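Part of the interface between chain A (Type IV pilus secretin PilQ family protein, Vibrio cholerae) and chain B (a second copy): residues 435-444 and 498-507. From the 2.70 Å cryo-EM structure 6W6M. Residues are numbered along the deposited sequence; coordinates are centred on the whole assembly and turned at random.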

ATOM      1  N   TYR A 435      21.419 -34.412  19.252  1.00 56.15           N
ATOM      2  CA  TYR A 435      22.047 -33.225  19.824  1.00 56.15           C
ATOM      3  C   TYR A 435      21.927 -33.247  21.340  1.00 56.15           C
ATOM      4  O   TYR A 435      21.004 -33.831  21.896  1.00 56.15           O
ATOM      5  N   ILE A 436      22.879 -32.595  22.002  1.00 53.91           N
ATOM      6  CA  ILE A 436      22.796 -32.325  23.436  1.00 53.91           C
ATOM      7  C   ILE A 436      23.369 -30.937  23.717  1.00 53.91           C
ATOM      8  O   ILE A 436      24.385 -30.548  23.134  1.00 53.91           O
ATOM      9  N   GLU A 437      22.711 -30.189  24.612  1.00 58.59           N
ATOM     10  CA  GLU A 437      22.968 -28.768  24.831  1.00 58.59           C
ATOM     11  C   GLU A 437      22.940 -28.397  26.305  1.00 58.59           C
ATOM     12  O   GLU A 437      22.303 -29.063  27.114  1.00 58.59           O
ATOM     13  N   GLN A 438      23.601 -27.289  26.634  1.00 56.85           N
ATOM     14  CA  GLN A 438      23.560 -26.718  27.979  1.00 56.85           C
ATOM     15  C   GLN A 438      24.023 -25.267  27.910  1.00 56.85           C
ATOM     16  O   GLN A 438      25.167 -25.010  27.533  1.00 56.85           O
ATOM     17  N   GLY A 439      23.165 -24.324  28.276  1.00 61.90           N
ATOM     18  CA  GLY A 439      23.572 -22.930  28.236  1.00 61.90           C
ATOM     19  C   GLY A 439      22.486 -21.919  28.515  1.00 61.90           C
ATOM     20  O   GLY A 439      21.676 -22.130  29.409  1.00 61.90           O
ATOM     21  N   THR A 440      22.467 -20.804  27.785  1.00 67.87           N
ATOM     22  CA  THR A 440      21.429 -19.787  27.940  1.00 67.87           C
ATOM     23  C   THR A 440      20.909 -19.325  26.584  1.00 67.87           C
ATOM     24  O   THR A 440      21.549 -19.494  25.549  1.00 67.87           O
ATOM     25  N   GLU A 441      19.731 -18.714  26.604  1.00 72.31           N
ATOM     26  CA  GLU A 441      19.109 -18.145  25.411  1.00 72.31           C
ATOM     27  C   GLU A 441      18.894 -16.656  25.631  1.00 72.31           C
ATOM     28  O   GLU A 441      18.148 -16.264  26.529  1.00 72.31           O
ATOM     29  N   ILE A 442      19.529 -15.841  24.809  1.00 73.96           N
ATOM     30  CA  ILE A 442      19.495 -14.388  24.976  1.00 73.96           C
ATOM     31  C   ILE A 442      18.359 -13.811  24.133  1.00 73.96           C
ATOM     32  O   ILE A 442      18.286 -14.092  22.928  1.00 73.96           O
ATOM     33  N   PRO A 443      17.465 -13.048  24.769  1.00 76.75           N
ATOM     34  CA  PRO A 443      16.369 -12.418  24.044  1.00 76.75           C
ATOM     35  C   PRO A 443      16.932 -11.211  23.330  1.00 76.75           C
ATOM     36  O   PRO A 443      17.448 -10.304  23.976  1.00 76.75           O
ATOM     37  N   TYR A 444      16.804 -11.138  22.011  1.00 80.06           N
ATOM     38  CA  TYR A 444      17.298  -9.958  21.295  1.00 80.06           C
ATOM     39  C   TYR A 444      16.136  -9.080  20.852  1.00 80.06           C
ATOM     40  O   TYR A 444      15.061  -9.586  20.532  1.00 80.06           O
TER
ATOM     41  N   ALA B 498      14.574  -7.404  28.930  1.00 76.74           N
ATOM     42  CA  ALA B 498      13.827  -8.637  28.721  1.00 76.74           C
ATOM     43  C   ALA B 498      14.460  -9.718  29.586  1.00 76.74           C
ATOM     44  O   ALA B 498      15.506  -9.506  30.202  1.00 76.74           O
ATOM     45  N   VAL B 499      13.835 -10.887  29.622  1.00 74.20           N
ATOM     46  CA  VAL B 499      14.221 -11.972  30.511  1.00 74.20           C
ATOM     47  C   VAL B 499      14.900 -13.054  29.687  1.00 74.20           C
ATOM     48  O   VAL B 499      14.417 -13.404  28.608  1.00 74.20           O
ATOM     49  N   SER B 500      16.014 -13.582  30.184  1.00 71.96           N
ATOM     50  CA  SER B 500      16.725 -14.666  29.527  1.00 71.96           C
ATOM     51  C   SER B 500      16.404 -15.997  30.203  1.00 71.96           C
ATOM     52  O   SER B 500      15.848 -16.046  31.295  1.00 71.96           O
ATOM     53  N   ILE B 501      16.761 -17.088  29.533  1.00 68.08           N
ATOM     54  CA  ILE B 501      16.395 -18.435  29.956  1.00 68.08           C
ATOM     55  C   ILE B 501      17.639 -19.308  29.990  1.00 68.08           C
ATOM     56  O   ILE B 501      18.488 -19.212  29.102  1.00 68.08           O
ATOM     57  N   ASP B 502      17.748 -20.157  31.010  1.00 68.63           N
ATOM     58  CA  ASP B 502      18.827 -21.133  31.137  1.00 68.63           C
ATOM     59  C   ASP B 502      18.303 -22.533  30.847  1.00 68.63           C
ATOM     60  O   ASP B 502      17.338 -22.968  31.473  1.00 68.63           O
ATOM     61  N   THR B 503      18.964 -23.257  29.941  1.00 63.88           N
ATOM     62  CA  THR B 503      18.407 -24.476  29.367  1.00 63.88           C
ATOM     63  C   THR B 503      19.326 -25.681  29.529  1.00 63.88           C
ATOM     64  O   THR B 503      20.536 -25.546  29.681  1.00 63.88           O
ATOM     65  N   GLN B 504      18.714 -26.868  29.509  1.00 60.16           N
ATOM     66  CA  GLN B 504      19.363 -28.160  29.299  1.00 60.16           C
ATOM     67  C   GLN B 504      18.426 -29.002  28.458  1.00 60.16           C
ATOM     68  O   GLN B 504      17.259 -29.146  28.813  1.00 60.16           O
ATOM     69  N   ARG B 505      18.912 -29.553  27.355  1.00 59.88           N
ATOM     70  CA  ARG B 505      18.039 -30.229  26.411  1.00 59.88           C
ATOM     71  C   ARG B 505      18.731 -31.441  25.821  1.00 59.88           C
ATOM     72  O   ARG B 505      19.934 -31.441  25.587  1.00 59.88           O
ATOM     73  N   ILE B 506      17.940 -32.473  25.554  1.00 55.25           N
ATOM     74  CA  ILE B 506      18.426 -33.636  24.830  1.00 55.25           C
ATOM     75  C   ILE B 506      17.272 -34.211  24.025  1.00 55.25           C
ATOM     76  O   ILE B 506      16.145 -34.331  24.513  1.00 55.25           O
ATOM     77  N   GLY B 507      17.561 -34.534  22.774  1.00 57.36           N
ATOM     78  CA  GLY B 507      16.596 -35.129  21.876  1.00 57.36           C
ATOM     79  C   GLY B 507      17.201 -36.245  21.057  1.00 57.36           C
ATOM     80  O   GLY B 507      18.248 -36.057  20.446  1.00 57.36           O
TER

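Chain A runs antiparallel to the chain B strand on both sides of a corner at Gly A439. From Tyr A435 to Glu A441 the extended backbone sends successive side chains to alternate faces. Tyr A435 (chi1 p) lies on the same face as Glu A437 and Arg B505. Its ring swings back across the pair, with Gly B507 N over one ring face. Gly B507 leaves room for this, since a CB there would sit 2.8 Å from Tyr A435 OH, a clash.

Ile A436 points to the other face. It pairs with Ile B506, and both adopt chi1 t and chi2 t. Their tips meet, with Ile A436 CD1 3.9 Å from Ile B506 CD1.

Glu A437 (chi1 m) lies beside Arg B505. Its OE1 is 4.1 Å from Arg B505 CD, a contact with the arginine's aliphatic part, and 4.7 Å from Arg B505 NH1, so the two do not form a salt bridge. Its OE2 is hydrogen-bonded elsewhere in the structure. Gln A438 (chi1 t) shares the isoleucine face with Gln B504 (chi1 m). Gln B504 NE2 donates to Gln A438 OE1 at 3.3 Å.

Gly A439 has no side chain. Its partner Thr B503 (chi1 p) is held through the backbone, where Thr B503 N donates to Gly A439 O at 3.0 Å.

Thr A440 (chi1 t) sits opposite Asp B502 (chi1 m). Thr A440 OG1 lies 2.8 Å from Ile B501 O and 3.2 Å from Asp B502 OD1; its proton could serve either.

Glu A441 (chi1 m, chi2 t) reaches diagonally past Thr B503 to Arg B505. Glu A441 OE2 forms a salt bridge with Arg B505 NH1 at 2.8 Å, and lies 3.9 Å from Thr B503 CG2. The extended arginine (chi1 m, then t, t) brings its guanidinium to this carboxylate.

Ile A442 (chi1 m) points away and touches little. Pro A443 points toward chain B. Its CG packs 3.8 Å from Ala B498 CB, and its CD is 3.8 Å from Ser B500 CB.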

ATOM      1  CB  TYR A 435      21.433 -31.931  19.263  1.00 56.15           C
ATOM      2  CG  TYR A 435      19.980 -31.768  19.599  1.00 56.15           C
ATOM      3  CD1 TYR A 435      19.592 -31.138  20.764  1.00 56.15           C
ATOM      4  CD2 TYR A 435      18.989 -32.228  18.740  1.00 56.15           C
ATOM      5  CE1 TYR A 435      18.270 -30.970  21.064  1.00 56.15           C
ATOM      6  CE2 TYR A 435      17.669 -32.058  19.034  1.00 56.15           C
ATOM      7  CZ  TYR A 435      17.314 -31.432  20.198  1.00 56.15           C
ATOM      8  OH  TYR A 435      15.994 -31.261  20.509  1.00 56.15           O
ATOM      9  CB  ILE A 436      23.496 -33.422  24.278  1.00 53.91           C
ATOM     10  CG1 ILE A 436      23.261 -33.185  25.769  1.00 53.91           C
ATOM     11  CG2 ILE A 436      24.968 -33.522  23.975  1.00 53.91           C
ATOM     12  CD1 ILE A 436      23.622 -34.318  26.635  1.00 53.91           C
ATOM     13  CB  GLU A 437      21.931 -27.894  24.147  1.00 58.59           C
ATOM     14  CG  GLU A 437      22.164 -27.622  22.717  1.00 58.59           C
ATOM     15  CD  GLU A 437      21.028 -26.842  22.124  1.00 58.59           C
ATOM     16  OE1 GLU A 437      19.981 -26.755  22.790  1.00 58.59           O
ATOM     17  OE2 GLU A 437      21.172 -26.313  21.001  1.00 58.59           O
ATOM     18  CB  GLN A 438      24.436 -27.515  28.921  1.00 56.85           C
ATOM     19  CG  GLN A 438      24.254 -27.158  30.356  1.00 56.85           C
ATOM     20  CD  GLN A 438      25.309 -27.757  31.236  1.00 56.85           C
ATOM     21  OE1 GLN A 438      25.005 -28.444  32.200  1.00 56.85           O
ATOM     22  NE2 GLN A 438      26.560 -27.504  30.911  1.00 56.85           N
ATOM     23  CB  THR A 440      21.922 -18.563  28.728  1.00 67.87           C
ATOM     24  OG1 THR A 440      20.823 -17.701  29.030  1.00 67.87           O
ATOM     25  CG2 THR A 440      22.948 -17.788  27.944  1.00 67.87           C
ATOM     26  CB  GLU A 441      17.786 -18.835  25.100  1.00 72.31           C
ATOM     27  CG  GLU A 441      17.907 -20.308  24.847  1.00 72.31           C
ATOM     28  CD  GLU A 441      16.594 -20.911  24.438  1.00 72.31           C
ATOM     29  OE1 GLU A 441      15.574 -20.204  24.544  1.00 72.31           O
ATOM     30  OE2 GLU A 441      16.578 -22.082  24.004  1.00 72.31           O
ATOM     31  CB  ILE A 442      20.839 -13.777  24.593  1.00 73.96           C
ATOM     32  CG1 ILE A 442      21.954 -14.396  25.423  1.00 73.96           C
ATOM     33  CG2 ILE A 442      20.838 -12.291  24.815  1.00 73.96           C
ATOM     34  CD1 ILE A 442      21.775 -14.216  26.886  1.00 73.96           C
ATOM     35  CB  PRO A 443      15.434 -11.964  25.160  1.00 76.75           C
ATOM     36  CG  PRO A 443      16.333 -11.731  26.320  1.00 76.75           C
ATOM     37  CD  PRO A 443      17.409 -12.771  26.213  1.00 76.75           C
ATOM     38  CB  TYR A 444      18.215 -10.339  20.135  1.00 80.06           C
ATOM     39  CG  TYR A 444      19.613 -10.651  20.606  1.00 80.06           C
ATOM     40  CD1 TYR A 444      20.563  -9.647  20.731  1.00 80.06           C
ATOM     41  CD2 TYR A 444      19.975 -11.941  20.962  1.00 80.06           C
ATOM     42  CE1 TYR A 444      21.839  -9.924  21.176  1.00 80.06           C
ATOM     43  CE2 TYR A 444      21.246 -12.227  21.411  1.00 80.06           C
ATOM     44  CZ  TYR A 444      22.173 -11.216  21.513  1.00 80.06           C
ATOM     45  OH  TYR A 444      23.440 -11.504  21.957  1.00 80.06           O
TER
ATOM     46  CB  ALA B 498      13.796  -9.006  27.238  1.00 76.74           C
ATOM     47  CB  VAL B 499      13.002 -12.547  31.259  1.00 74.20           C
ATOM     48  CG1 VAL B 499      13.439 -13.514  32.322  1.00 74.20           C
ATOM     49  CG2 VAL B 499      12.185 -11.444  31.862  1.00 74.20           C
ATOM     50  CB  SER B 500      18.227 -14.397  29.529  1.00 71.96           C
ATOM     51  OG  SER B 500      18.741 -14.370  30.840  1.00 71.96           O
ATOM     52  CB  ILE B 501      15.326 -19.032  29.014  1.00 68.08           C
ATOM     53  CG1 ILE B 501      14.022 -18.249  29.139  1.00 68.08           C
ATOM     54  CG2 ILE B 501      15.085 -20.493  29.305  1.00 68.08           C
ATOM     55  CD1 ILE B 501      13.006 -18.571  28.096  1.00 68.08           C
ATOM     56  CB  ASP B 502      19.423 -21.099  32.537  1.00 68.63           C
ATOM     57  CG  ASP B 502      20.222 -19.859  32.796  1.00 68.63           C
ATOM     58  OD1 ASP B 502      20.564 -19.149  31.832  1.00 68.63           O
ATOM     59  OD2 ASP B 502      20.518 -19.584  33.972  1.00 68.63           O
ATOM     60  CB  THR B 503      18.087 -24.288  27.861  1.00 63.88           C
ATOM     61  OG1 THR B 503      19.273 -23.933  27.142  1.00 63.88           O
ATOM     62  CG2 THR B 503      17.058 -23.202  27.661  1.00 63.88           C
ATOM     63  CB  GLN B 504      19.642 -28.899  30.599  1.00 60.16           C
ATOM     64  CG  GLN B 504      20.648 -28.266  31.474  1.00 60.16           C
ATOM     65  CD  GLN B 504      20.816 -29.011  32.766  1.00 60.16           C
ATOM     66  OE1 GLN B 504      19.913 -29.702  33.210  1.00 60.16           O
ATOM     67  NE2 GLN B 504      21.976 -28.878  33.375  1.00 60.16           N
ATOM     68  CB  ARG B 505      17.605 -29.292  25.283  1.00 59.88           C
ATOM     69  CG  ARG B 505      16.607 -28.272  25.710  1.00 59.88           C
ATOM     70  CD  ARG B 505      16.393 -27.195  24.688  1.00 59.88           C
ATOM     71  NE  ARG B 505      15.510 -26.170  25.232  1.00 59.88           N
ATOM     72  CZ  ARG B 505      15.249 -25.004  24.652  1.00 59.88           C
ATOM     73  NH1 ARG B 505      15.804 -24.696  23.493  1.00 59.88           N
ATOM     74  NH2 ARG B 505      14.438 -24.142  25.240  1.00 59.88           N
ATOM     75  CB  ILE B 506      19.066 -34.669  25.786  1.00 55.25           C
ATOM     76  CG1 ILE B 506      19.697 -35.805  24.999  1.00 55.25           C
ATOM     77  CG2 ILE B 506      18.074 -35.208  26.780  1.00 55.25           C
ATOM     78  CD1 ILE B 506      20.576 -36.655  25.811  1.00 55.25           C
TER